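Local coordinates for putative uncharacterized protein (Lodderomyces elongisporus, PDB 4IVF) that probably acts as a glutathione transferase, binding two glutathione molecules per subunit in a dimer of the GST superfamily, at residues 9-14 with 35-40; 43-48 with 55-60; 115-120 with 147-152; 153-158 with 199-204. All coordinates share one frame; numbering follows the deposited sequence.

Contacts 1 and 2 lie in the glutathione-binding N-terminal domain and touch each other. Contact 1 pairs two strands through backbone bonds and is partly buried. Contact 2 is buried and joins a 3-10 turn to a loop; its polar groups meet the ligand. Contacts 3 and 4 belong to the helical C-terminal domain, and both use helix 137-159. Contact 3 is buried and combines apolar packing with charged groups at the subunit interface. Contact 4 is partly buried, with a carboxylate bound to the start of a helix beside a leucine cluster. Contacts 2 and 3 do not touch, but both reach one glutathione and the second subunit.

Contact 1: residues 9-14 with 35-40; sequences KLYTAP and QKFDLS
The beta-alpha-beta unit of the N-terminal domain sets strand 8-12 beside strand 32-36, with Tyr11 next to Gln35 and Thr12 next to Lys36. The strands are parallel, and helix 16-27 makes the crossover. Three backbone hydrogen bonds hold the pair. Gln35 N donates to Leu10 O at 2.9 Å, nearly straight at 171°. Thr12 N donates to Gln35 O at 3.1 Å. Phe37 N binds Thr12 O at 2.9 Å, but this bond is bent, with 137° at the hydrogen. Thr12 O also takes a CA-H contact from Lys36 CA at 3.2 Å.

Tyr11 and Gln35 share one face of the sheet. Gln35 CG lies anti to the backbone N (chi1 174°), and the chain runs on extended. Gln35 CD lies in the plane of the Tyr11 ring, 3.9 Å from Tyr11 CE1 at the ring edge. The amide and ring planes stand steeply to each other. Lys9 NZ comes to the same amide and makes a weak hydrogen bond of 3.3 Å to Gln35 OE1.

Phe37 brings its ring back toward the first strand. Phe37 CE1 packs on Tyr11 CB at 3.6 Å, while Tyr11 CD1 meets the Phe37 ring edge in plane. Phe37 also touches Phe49 and Ile58. Beyond the strands, Ala13 CB meets Leu39 CD1 at 4.1 Å, and Leu39 lines the glutathione pocket. A parallel pair joined through one helix is the opening unit of the thioredoxin-like fold of glutathione transferases.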
# COMPACT_ATOMS: atom_id res chain seq x y z
N LYS F 9 18.16 6.53 -11.37
CA LYS F 9 17.78 7.91 -11.11
C LYS F 9 16.64 7.94 -10.10
O LYS F 9 15.60 7.30 -10.29
CB LYS F 9 17.39 8.65 -12.40
CG LYS F 9 16.92 10.09 -12.19
CD LYS F 9 18.07 11.11 -12.22
CE LYS F 9 17.55 12.50 -12.63
NZ LYS F 9 18.57 13.60 -12.70
N LEU F 10 16.85 8.70 -9.02
CA LEU F 10 15.87 8.81 -7.95
C LEU F 10 15.29 10.23 -7.90
O LEU F 10 16.01 11.19 -7.64
CB LEU F 10 16.51 8.47 -6.61
CG LEU F 10 15.64 8.68 -5.38
CD1 LEU F 10 14.37 7.83 -5.45
CD2 LEU F 10 16.42 8.37 -4.09
N TYR F 11 13.99 10.33 -8.16
CA TYR F 11 13.27 11.59 -8.02
C TYR F 11 12.71 11.60 -6.61
O TYR F 11 11.89 10.76 -6.24
CB TYR F 11 12.14 11.70 -9.06
CG TYR F 11 12.67 11.67 -10.48
CD1 TYR F 11 13.26 12.78 -11.05
CD2 TYR F 11 12.59 10.51 -11.25
CE1 TYR F 11 13.76 12.75 -12.34
CE2 TYR F 11 13.10 10.48 -12.56
CZ TYR F 11 13.67 11.61 -13.09
OH TYR F 11 14.18 11.61 -14.37
N THR F 12 13.17 12.54 -5.79
CA THR F 12 12.84 12.47 -4.38
C THR F 12 12.88 13.83 -3.69
O THR F 12 13.13 14.86 -4.32
CB THR F 12 13.77 11.47 -3.66
OG1 THR F 12 13.31 11.26 -2.32
CG2 THR F 12 15.21 11.97 -3.66
N ALA F 13 12.61 13.80 -2.39
CA ALA F 13 12.63 14.97 -1.52
C ALA F 13 12.92 14.45 -0.11
O ALA F 13 12.67 13.28 0.18
CB ALA F 13 11.28 15.70 -1.57
N PRO F 14 13.43 15.32 0.78
CA PRO F 14 13.76 14.84 2.13
C PRO F 14 12.50 14.60 2.97
O PRO F 14 12.07 15.47 3.72
CB PRO F 14 14.61 15.98 2.70
CG PRO F 14 14.20 17.18 1.93
CD PRO F 14 13.80 16.73 0.57
N GLN F 35 17.59 13.62 -7.97
CA GLN F 35 17.06 14.91 -8.37
C GLN F 35 15.98 15.31 -7.38
O GLN F 35 14.96 14.64 -7.27
CB GLN F 35 16.48 14.88 -9.80
CG GLN F 35 15.79 16.18 -10.19
CD GLN F 35 15.38 16.24 -11.67
OE1 GLN F 35 16.01 15.64 -12.54
NE2 GLN F 35 14.29 16.95 -11.94
N LYS F 36 16.21 16.39 -6.66
CA LYS F 36 15.30 16.78 -5.59
C LYS F 36 14.14 17.67 -6.04
O LYS F 36 14.23 18.38 -7.03
CB LYS F 36 16.05 17.40 -4.41
CG LYS F 36 17.05 18.48 -4.76
CD LYS F 36 18.07 18.64 -3.65
CE LYS F 36 18.93 19.87 -3.84
NZ LYS F 36 18.14 21.11 -3.62
N PHE F 37 13.04 17.59 -5.30
CA PHE F 37 11.88 18.44 -5.56
C PHE F 37 11.61 19.32 -4.35
O PHE F 37 11.70 18.86 -3.20
CB PHE F 37 10.64 17.60 -5.85
CG PHE F 37 10.67 16.89 -7.18
CD1 PHE F 37 11.54 15.83 -7.39
CD2 PHE F 37 9.84 17.29 -8.21
CE1 PHE F 37 11.58 15.18 -8.61
CE2 PHE F 37 9.87 16.65 -9.43
CZ PHE F 37 10.75 15.59 -9.63
N ASP F 38 11.27 20.58 -4.63
CA ASP F 38 10.75 21.51 -3.63
C ASP F 38 9.23 21.43 -3.58
O ASP F 38 8.53 22.02 -4.42
CB ASP F 38 11.18 22.93 -3.98
CG ASP F 38 10.87 23.93 -2.86
OD1 ASP F 38 9.96 23.67 -2.04
OD2 ASP F 38 11.56 24.97 -2.80
N LEU F 39 8.72 20.74 -2.57
CA LEU F 39 7.28 20.51 -2.44
C LEU F 39 6.51 21.81 -2.12
O LEU F 39 5.34 21.93 -2.48
CB LEU F 39 6.98 19.41 -1.40
CG LEU F 39 6.95 17.94 -1.86
CD1 LEU F 39 7.95 17.66 -2.96
CD2 LEU F 39 7.19 16.99 -0.69
N SER F 40 7.16 22.77 -1.47
CA SER F 40 6.51 24.03 -1.17
C SER F 40 6.24 24.84 -2.44
O SER F 40 5.53 25.84 -2.41
CB SER F 40 7.32 24.85 -0.16
OG SER F 40 8.57 25.24 -0.68

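Contact 2: residues 43-48 with 55-60; sequences ETKEDW and NGRIPT. With GSH (glutathione), chain U; GSH (glutathione), chain T.
Thr44 carries OG1 between its backbone N and carbonyl carbon (chi1 68°), which places the hydroxyl at Gly56. Lys45 bends at chi2 (-67°), turning CD back, and the rest of its chain continues extended to the same loop. Thr44 OG1 donates to Gly56 O at 2.7 Å, from well above the carbonyl plane. Lys45 NZ adds two weak hydrogen bonds, one of 3.1 Å to Asn55 O and one of 3.2 Å to Gly56 O. Gly56 O thus takes one short bond from Thr44 and a weak one from Lys45. Thr44 CG2 meets Ile58 CG2 at 3.6 Å, the two side chains crossing at about a right angle.

The loop leads into a cis peptide bond before Pro59, the cis-proline loop of the thioredoxin fold. Its backbone pairs with the cysteinyl part of one glutathione (chain U). Ile58 N donates to glutathione O2 at 2.9 Å. Glutathione N2 returns a short bond of 2.6 Å to Ile58 O.

Arg57 serves both ligands. Arg57 NE donates to the glycine carboxylate oxygen O31 of the chain U glutathione at 3.0 Å. OE1 of that molecule lies over the centre of one guanidinium face. Arg57 NH2 donates to OE1 of the other glutathione (chain T) at 2.9 Å, near the guanidinium plane. NH1 makes a salt bridge to Glu117 of the second subunit. The side chain of Asn55 likewise turns to that subunit, where its OD1 accepts a hydrogen bond from Arg149.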
# COMPACT_ATOMS: atom_id res chain seq x y z
N GLU F 43 6.37 21.33 -7.11
CA GLU F 43 7.19 20.83 -8.22
C GLU F 43 6.81 19.43 -8.71
O GLU F 43 7.08 19.11 -9.87
CB GLU F 43 8.69 20.91 -7.88
CG GLU F 43 9.20 22.34 -7.70
CD GLU F 43 10.72 22.45 -7.57
OE1 GLU F 43 11.41 21.41 -7.50
OE2 GLU F 43 11.22 23.60 -7.54
N THR F 44 6.21 18.60 -7.86
CA THR F 44 5.80 17.26 -8.30
C THR F 44 4.55 17.28 -9.17
O THR F 44 4.11 16.24 -9.67
CB THR F 44 5.54 16.28 -7.13
OG1 THR F 44 4.37 16.70 -6.42
CG2 THR F 44 6.73 16.22 -6.19
N LYS F 45 3.96 18.46 -9.34
CA LYS F 45 2.77 18.60 -10.18
C LYS F 45 3.08 19.22 -11.55
O LYS F 45 2.17 19.47 -12.35
CB LYS F 45 1.71 19.42 -9.46
CG LYS F 45 1.26 18.83 -8.14
CD LYS F 45 0.51 17.51 -8.32
CE LYS F 45 0.15 16.92 -6.97
NZ LYS F 45 -0.38 15.53 -7.06
N GLU F 46 4.36 19.45 -11.83
CA GLU F 46 4.76 19.97 -13.14
C GLU F 46 4.48 18.96 -14.24
O GLU F 46 4.59 17.75 -14.01
CB GLU F 46 6.23 20.38 -13.12
CG GLU F 46 6.48 21.66 -12.34
CD GLU F 46 7.95 21.97 -12.15
OE1 GLU F 46 8.80 21.15 -12.56
OE2 GLU F 46 8.27 23.05 -11.59
N ASP F 47 4.12 19.46 -15.43
CA ASP F 47 3.67 18.60 -16.54
C ASP F 47 4.64 17.47 -16.87
O ASP F 47 4.24 16.32 -17.03
CB ASP F 47 3.39 19.43 -17.81
CG ASP F 47 2.18 20.35 -17.66
OD1 ASP F 47 1.21 19.99 -16.94
OD2 ASP F 47 2.19 21.44 -18.28
N TRP F 48 5.92 17.81 -16.95
CA TRP F 48 6.94 16.84 -17.33
C TRP F 48 7.01 15.64 -16.37
O TRP F 48 7.30 14.52 -16.80
CB TRP F 48 8.30 17.51 -17.41
CG TRP F 48 8.91 17.82 -16.08
CD1 TRP F 48 8.78 18.97 -15.39
CD2 TRP F 48 9.71 16.95 -15.28
NE1 TRP F 48 9.47 18.89 -14.20
CE2 TRP F 48 10.05 17.65 -14.11
CE3 TRP F 48 10.18 15.63 -15.44
CZ2 TRP F 48 10.84 17.09 -13.11
CZ3 TRP F 48 10.96 15.08 -14.44
CH2 TRP F 48 11.28 15.81 -13.29
N ASN F 55 0.40 10.22 -10.79
CA ASN F 55 0.00 10.62 -9.45
C ASN F 55 0.63 11.96 -9.00
O ASN F 55 0.11 12.63 -8.11
CB ASN F 55 0.33 9.51 -8.44
CG ASN F 55 -0.33 9.72 -7.09
OD1 ASN F 55 -1.41 10.28 -7.00
ND2 ASN F 55 0.33 9.25 -6.04
N GLY F 56 1.73 12.34 -9.62
CA GLY F 56 2.38 13.60 -9.32
C GLY F 56 2.91 13.71 -7.90
O GLY F 56 2.71 14.72 -7.23
N ARG F 57 3.58 12.65 -7.44
CA ARG F 57 4.22 12.64 -6.14
C ARG F 57 5.58 11.94 -6.22
O ARG F 57 5.83 11.17 -7.13
CB ARG F 57 3.35 11.92 -5.11
CG ARG F 57 1.94 12.47 -5.00
CD ARG F 57 1.20 11.77 -3.89
NE ARG F 57 1.13 12.59 -2.68
CZ ARG F 57 0.43 12.26 -1.60
NH1 ARG F 57 -0.25 11.12 -1.56
NH2 ARG F 57 0.43 13.08 -0.55
N ILE F 58 6.45 12.22 -5.26
CA ILE F 58 7.71 11.52 -5.17
C ILE F 58 7.53 10.45 -4.09
O ILE F 58 6.63 10.57 -3.27
CB ILE F 58 8.89 12.50 -4.85
CG1 ILE F 58 8.65 13.22 -3.52
CG2 ILE F 58 9.12 13.49 -6.04
CD1 ILE F 58 9.33 12.57 -2.32
N PRO F 59 8.38 9.41 -4.08
CA PRO F 59 9.49 9.21 -5.01
C PRO F 59 9.09 8.44 -6.25
O PRO F 59 8.02 7.82 -6.32
CB PRO F 59 10.47 8.38 -4.17
CG PRO F 59 9.57 7.53 -3.35
CD PRO F 59 8.40 8.41 -3.00
N THR F 60 9.98 8.49 -7.23
CA THR F 60 9.82 7.78 -8.47
C THR F 60 11.24 7.43 -8.88
O THR F 60 12.16 8.23 -8.65
CB THR F 60 9.17 8.70 -9.55
OG1 THR F 60 7.81 8.96 -9.19
CG2 THR F 60 9.19 8.03 -10.92
N1 GSH U . 1.84 6.32 -1.67
CA1 GSH U . 3.00 7.10 -2.00
C1 GSH U . 4.22 6.31 -1.82
O11 GSH U . 5.18 6.42 -2.62
O12 GSH U . 4.33 5.52 -0.85
CB1 GSH U . 3.05 8.36 -1.14
CG1 GSH U . 3.98 9.31 -1.77
CD1 GSH U . 3.97 10.69 -1.13
OE1 GSH U . 3.21 11.00 -0.20
N2 GSH U . 4.93 11.73 -1.65
CA2 GSH U . 4.92 13.05 -1.06
C2 GSH U . 4.68 14.05 -2.16
O2 GSH U . 5.24 13.91 -3.25
CB2 GSH U . 6.22 13.30 -0.43
SG2 GSH U . 6.53 12.10 0.84
N3 GSH U . 3.79 15.18 -1.94
CA3 GSH U . 3.58 16.13 -3.02
C3 GSH U . 2.14 16.37 -3.29
O31 GSH U . 1.27 15.53 -2.97
O32 GSH U . 1.80 17.44 -3.86
N1 GSH T . -0.86 16.28 -0.65
CA1 GSH T . -0.48 16.35 0.74
C1 GSH T . -1.58 16.92 1.53
O11 GSH T . -2.68 17.17 0.98
O12 GSH T . -1.44 17.15 2.75
CB1 GSH T . 0.84 17.10 0.93
CG1 GSH T . 1.60 16.55 2.08
CD1 GSH T . 2.19 15.16 1.79
OE1 GSH T . 2.40 14.78 0.63
N2 GSH T . 2.53 14.23 2.93
CA2 GSH T . 3.08 12.91 2.64
C2 GSH T . 2.07 11.86 2.98
O2 GSH T . 1.28 12.05 3.89
CB2 GSH T . 4.27 12.68 3.46
SG2 GSH T . 5.44 13.97 3.25
N3 GSH T . 2.03 10.60 2.26
CA3 GSH T . 1.04 9.61 2.63
C3 GSH T . 1.57 8.25 2.43
O31 GSH T . 2.80 8.01 2.52
O32 GSH T . 0.76 7.32 2.16

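Contact 3: residues 115-120 with 147-152; sequences VAENGP and TKRIYG. With GSH (glutathione), chain T; GSH (glutathione), chain J.
Glu117 sits in a wider, pi-type turn of helix 102-131, and its carboxylate is shared between Arg149 and a glutathione (chain J) held mainly by the second subunit. Glu117 OE2 accepts a hydrogen bond from N1 of that ligand at 2.9 Å. Glu117 OE1 forms a salt bridge to Arg149 NH2 at 3.3 Å. The bond within it is weak, although the carboxylate and guanidinium are nearly coplanar. Both groups have further partners in the second subunit: Arg57 for Glu117 and Asn55 for Arg149.

The contact lies in the all-helical C-terminal domain of the GST fold. Helix segments 115-120 and 147-152 run at 132° to each other, with their axes 9.7 Å apart. Ile150 points at segment 115-120 and touches it with both branches. Ile150 CD1 rests on Glu117 O at 3.4 Å, and Ile150 CG2 packs on Asn118 CB at 3.9 Å.

Asn118 CG lies anti to the backbone N (chi1 173°), which carries the amide toward Tyr151. The amide stands perpendicular to that ring, with Asn118 ND2 3.5 Å from Tyr151 CE1. Gln114 binds Asn118 OD1, and Gln122 binds the Tyr151 hydroxyl. Where the helix is kinked, Gly119 and Pro120 border the other glutathione (chain T), whose O32 lies 3.2 Å from Pro120 CD.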
# COMPACT_ATOMS: atom_id res chain seq x y z
N VAL F 115 2.59 0.82 3.86
CA VAL F 115 2.20 1.81 2.85
C VAL F 115 0.70 2.09 2.83
O VAL F 115 0.25 3.14 2.37
CB VAL F 115 2.67 1.42 1.41
CG1 VAL F 115 4.19 1.16 1.40
CG2 VAL F 115 1.89 0.22 0.87
N ALA F 116 -0.10 1.15 3.34
CA ALA F 116 -1.55 1.29 3.28
C ALA F 116 -2.17 1.90 4.53
O ALA F 116 -3.28 2.45 4.47
CB ALA F 116 -2.21 -0.05 2.97
N GLU F 117 -1.49 1.81 5.67
CA GLU F 117 -2.06 2.37 6.90
C GLU F 117 -1.09 3.27 7.66
O GLU F 117 -1.44 4.39 8.03
CB GLU F 117 -2.69 1.26 7.76
CG GLU F 117 -3.84 0.57 7.00
CD GLU F 117 -4.45 -0.63 7.71
OE1 GLU F 117 -4.89 -0.50 8.86
OE2 GLU F 117 -4.53 -1.71 7.09
N ASN F 118 0.14 2.82 7.85
CA ASN F 118 1.11 3.63 8.57
C ASN F 118 1.35 5.00 7.92
O ASN F 118 1.01 6.02 8.49
CB ASN F 118 2.41 2.84 8.79
CG ASN F 118 3.52 3.68 9.40
OD1 ASN F 118 4.61 3.77 8.84
ND2 ASN F 118 3.23 4.30 10.53
N GLY F 119 1.91 5.01 6.71
CA GLY F 119 2.13 6.24 5.96
C GLY F 119 0.90 7.13 5.80
O GLY F 119 0.92 8.28 6.21
N PRO F 120 -0.17 6.60 5.20
CA PRO F 120 -1.38 7.42 5.05
C PRO F 120 -1.89 8.02 6.36
O PRO F 120 -2.24 9.20 6.36
CB PRO F 120 -2.40 6.44 4.46
CG PRO F 120 -1.55 5.51 3.63
CD PRO F 120 -0.29 5.33 4.47
N THR F 147 -2.44 6.75 14.66
CA THR F 147 -1.00 6.52 14.48
C THR F 147 -0.42 5.65 15.60
O THR F 147 0.38 4.74 15.34
CB THR F 147 -0.23 7.84 14.43
OG1 THR F 147 -0.63 8.58 13.27
CG2 THR F 147 1.26 7.57 14.35
N LYS F 148 -0.85 5.92 16.83
CA LYS F 148 -0.42 5.15 17.98
C LYS F 148 -0.95 3.72 17.90
O LYS F 148 -0.28 2.78 18.33
CB LYS F 148 -0.86 5.81 19.28
CG LYS F 148 -0.05 7.04 19.67
CD LYS F 148 -0.77 7.78 20.80
CE LYS F 148 0.07 8.89 21.37
NZ LYS F 148 -0.75 9.74 22.29
N ARG F 149 -2.16 3.57 17.36
CA ARG F 149 -2.73 2.24 17.18
C ARG F 149 -1.80 1.39 16.30
O ARG F 149 -1.48 0.25 16.64
CB ARG F 149 -4.12 2.32 16.54
CG ARG F 149 -4.83 0.95 16.50
CD ARG F 149 -6.04 0.91 15.55
NE ARG F 149 -5.66 1.02 14.14
CZ ARG F 149 -5.27 -0.01 13.39
NH1 ARG F 149 -5.18 -1.23 13.90
NH2 ARG F 149 -4.93 0.20 12.12
N ILE F 150 -1.36 1.98 15.19
CA ILE F 150 -0.58 1.27 14.18
C ILE F 150 0.82 0.85 14.66
O ILE F 150 1.31 -0.23 14.33
CB ILE F 150 -0.49 2.10 12.88
CG1 ILE F 150 -1.84 2.09 12.17
CG2 ILE F 150 0.56 1.55 11.94
CD1 ILE F 150 -1.98 3.15 11.14
N TYR F 151 1.46 1.69 15.45
CA TYR F 151 2.74 1.35 16.03
C TYR F 151 2.59 0.27 17.09
O TYR F 151 3.48 -0.56 17.27
CB TYR F 151 3.44 2.60 16.57
CG TYR F 151 4.08 3.38 15.44
CD1 TYR F 151 3.43 4.45 14.85
CD2 TYR F 151 5.32 3.00 14.94
CE1 TYR F 151 4.01 5.14 13.80
CE2 TYR F 151 5.91 3.69 13.89
CZ TYR F 151 5.24 4.76 13.33
OH TYR F 151 5.82 5.46 12.30
N GLY F 152 1.45 0.28 17.76
CA GLY F 152 1.10 -0.79 18.69
C GLY F 152 1.00 -2.12 17.97
O GLY F 152 1.40 -3.15 18.51
N1 GSH T . -0.86 16.28 -0.65
CA1 GSH T . -0.48 16.35 0.74
C1 GSH T . -1.58 16.92 1.53
O11 GSH T . -2.68 17.17 0.98
O12 GSH T . -1.44 17.15 2.75
CB1 GSH T . 0.84 17.10 0.93
CG1 GSH T . 1.60 16.55 2.08
CD1 GSH T . 2.19 15.16 1.79
OE1 GSH T . 2.40 14.78 0.63
N2 GSH T . 2.53 14.23 2.93
CA2 GSH T . 3.08 12.91 2.64
C2 GSH T . 2.07 11.86 2.98
O2 GSH T . 1.28 12.05 3.89
CB2 GSH T . 4.27 12.68 3.46
SG2 GSH T . 5.44 13.97 3.25
N3 GSH T . 2.03 10.60 2.26
CA3 GSH T . 1.04 9.61 2.63
C3 GSH T . 1.57 8.25 2.43
O31 GSH T . 2.80 8.01 2.52
O32 GSH T . 0.76 7.32 2.16
N1 GSH J . -5.39 -1.80 4.35
CA1 GSH J . -6.35 -2.83 4.63
C1 GSH J . -6.55 -3.66 3.44
O11 GSH J . -6.96 -4.82 3.58
O12 GSH J . -6.30 -3.22 2.29
CB1 GSH J . -7.67 -2.18 4.99
CG1 GSH J . -8.50 -3.11 5.77
CD1 GSH J . -9.73 -2.41 6.33
OE1 GSH J . -9.87 -1.17 6.28
N2 GSH J . -10.79 -3.26 6.96
CA2 GSH J . -11.98 -2.64 7.50
C2 GSH J . -12.11 -3.06 8.94
O2 GSH J . -11.85 -4.23 9.23
CB2 GSH J . -13.16 -3.10 6.76
SG2 GSH J . -12.99 -2.78 5.03
N3 GSH J . -12.56 -2.10 9.94
CA3 GSH J . -12.71 -2.47 11.34
C3 GSH J . -11.84 -1.66 12.21
O31 GSH J . -10.95 -0.92 11.71
O32 GSH J . -11.98 -1.70 13.48

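Contact 4: residues 153-158 with 199-204; sequences VFEDIL and PLLGKW
Glu155 and Leu158 make the tight part of this contact, against the first turn of helix 199-209. Glu155 CG lies anti to the backbone N (chi1 -178°), and the chain then bends at chi2. Its carboxylate grips two successive backbone N-H groups. Glu155 OE2 accepts from Leu200 N at 2.8 Å, and Glu155 OE1 accepts from Leu201 N, also at 2.8 Å. Each oxygen uses its syn lone pair. The start of a helix would probably stabilise this negative charge. Leu200 CB lies against the carboxylate, 3.1 Å from Glu155 OE2, the side chains crossing at about a right angle.

Leu158 CD1 forms the apolar half. Leu158 CD1 packs on Leu201 CD2 at 3.6 Å. Trp204 CB lies farther off, 4.1 Å from Leu158 CD1. Phe154 adds a looser touch, with Phe154 CB 4.2 Å from Leu201 CD2.

On the solvent side the exposed Pro199 adds little buried surface. Its ring comes near Glu155 OE2 at CD, and its N has no hydrogen to offer.

The helix segments cross at 78°, with axes 8.8 Å apart. Leu181 of helix 176-185 touches Phe154, Leu201 and Trp204. Helix 102-131 packs against Val153, Phe154 and Ile157, and Pro54 of the second subunit meets Val153, Asp156 and Ile157.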
# COMPACT_ATOMS: atom_id res chain seq x y z
N VAL F 153 0.48 -2.10 16.75
CA VAL F 153 0.36 -3.32 15.97
C VAL F 153 1.75 -3.81 15.56
O VAL F 153 2.07 -4.99 15.71
CB VAL F 153 -0.50 -3.10 14.70
CG1 VAL F 153 -0.51 -4.36 13.83
CG2 VAL F 153 -1.91 -2.69 15.08
N PHE F 154 2.56 -2.90 15.04
CA PHE F 154 3.96 -3.22 14.74
C PHE F 154 4.73 -3.74 15.96
O PHE F 154 5.66 -4.55 15.82
CB PHE F 154 4.68 -2.03 14.12
CG PHE F 154 4.41 -1.83 12.65
CD1 PHE F 154 4.85 -2.77 11.71
CD2 PHE F 154 3.74 -0.69 12.19
CE1 PHE F 154 4.62 -2.57 10.33
CE2 PHE F 154 3.50 -0.48 10.82
CZ PHE F 154 3.94 -1.42 9.89
N GLU F 155 4.37 -3.27 17.16
CA GLU F 155 4.98 -3.76 18.39
C GLU F 155 4.54 -5.21 18.63
O GLU F 155 5.35 -6.05 19.00
CB GLU F 155 4.58 -2.88 19.58
CG GLU F 155 5.17 -3.26 20.91
CD GLU F 155 6.68 -3.04 20.99
OE1 GLU F 155 7.27 -2.55 20.00
OE2 GLU F 155 7.27 -3.35 22.05
N ASP F 156 3.26 -5.48 18.41
CA ASP F 156 2.75 -6.83 18.50
C ASP F 156 3.45 -7.76 17.48
O ASP F 156 3.83 -8.88 17.82
CB ASP F 156 1.24 -6.87 18.30
CG ASP F 156 0.65 -8.23 18.61
OD1 ASP F 156 1.36 -9.04 19.24
OD2 ASP F 156 -0.52 -8.50 18.24
N ILE F 157 3.61 -7.28 16.25
CA ILE F 157 4.27 -8.05 15.20
C ILE F 157 5.68 -8.45 15.62
O ILE F 157 6.07 -9.64 15.54
CB ILE F 157 4.28 -7.27 13.85
CG1 ILE F 157 2.86 -7.14 13.33
CG2 ILE F 157 5.13 -7.97 12.82
CD1 ILE F 157 2.73 -6.29 12.12
N LEU F 158 6.44 -7.48 16.13
CA LEU F 158 7.78 -7.74 16.64
C LEU F 158 7.78 -8.76 17.77
O LEU F 158 8.69 -9.58 17.86
CB LEU F 158 8.45 -6.46 17.11
CG LEU F 158 8.92 -5.50 16.02
CD1 LEU F 158 9.45 -4.25 16.65
CD2 LEU F 158 10.00 -6.16 15.18
N PRO F 199 8.69 -0.80 23.55
CA PRO F 199 10.10 -1.12 23.83
C PRO F 199 10.77 -1.98 22.76
O PRO F 199 11.94 -1.77 22.47
CB PRO F 199 10.04 -1.83 25.19
CG PRO F 199 8.63 -2.32 25.32
CD PRO F 199 7.78 -1.30 24.59
N LEU F 200 10.03 -2.91 22.16
CA LEU F 200 10.59 -3.70 21.07
C LEU F 200 10.89 -2.82 19.84
O LEU F 200 11.96 -2.93 19.25
CB LEU F 200 9.66 -4.86 20.70
CG LEU F 200 9.36 -5.90 21.78
CD1 LEU F 200 8.51 -6.98 21.19
CD2 LEU F 200 10.64 -6.49 22.38
N LEU F 201 9.96 -1.96 19.46
CA LEU F 201 10.21 -1.01 18.38
C LEU F 201 11.41 -0.12 18.68
O LEU F 201 12.25 0.12 17.81
CB LEU F 201 8.98 -0.14 18.12
CG LEU F 201 7.86 -0.71 17.25
CD1 LEU F 201 6.69 0.25 17.25
CD2 LEU F 201 8.35 -0.94 15.82
N GLY F 202 11.50 0.36 19.92
CA GLY F 202 12.62 1.16 20.37
C GLY F 202 13.97 0.52 20.12
O GLY F 202 14.89 1.19 19.69
N LYS F 203 14.09 -0.78 20.38
CA LYS F 203 15.36 -1.49 20.15
C LYS F 203 15.60 -1.71 18.66
O LYS F 203 16.73 -1.55 18.16
CB LYS F 203 15.35 -2.86 20.86
CG LYS F 203 15.41 -2.81 22.37
CD LYS F 203 15.02 -4.17 22.96
CE LYS F 203 15.56 -4.36 24.37
NZ LYS F 203 16.45 -5.57 24.50
N TRP F 204 14.54 -2.09 17.96
CA TRP F 204 14.56 -2.27 16.52
C TRP F 204 14.98 -0.96 15.84
O TRP F 204 15.88 -0.94 14.99
CB TRP F 204 13.16 -2.72 16.07
CG TRP F 204 12.84 -2.60 14.60
CD1 TRP F 204 13.01 -3.56 13.65
CD2 TRP F 204 12.25 -1.47 13.94
NE1 TRP F 204 12.58 -3.09 12.43
CE2 TRP F 204 12.12 -1.81 12.58
CE3 TRP F 204 11.84 -0.20 14.37
CZ2 TRP F 204 11.59 -0.93 11.64
CZ3 TRP F 204 11.33 0.68 13.43
CH2 TRP F 204 11.20 0.31 12.08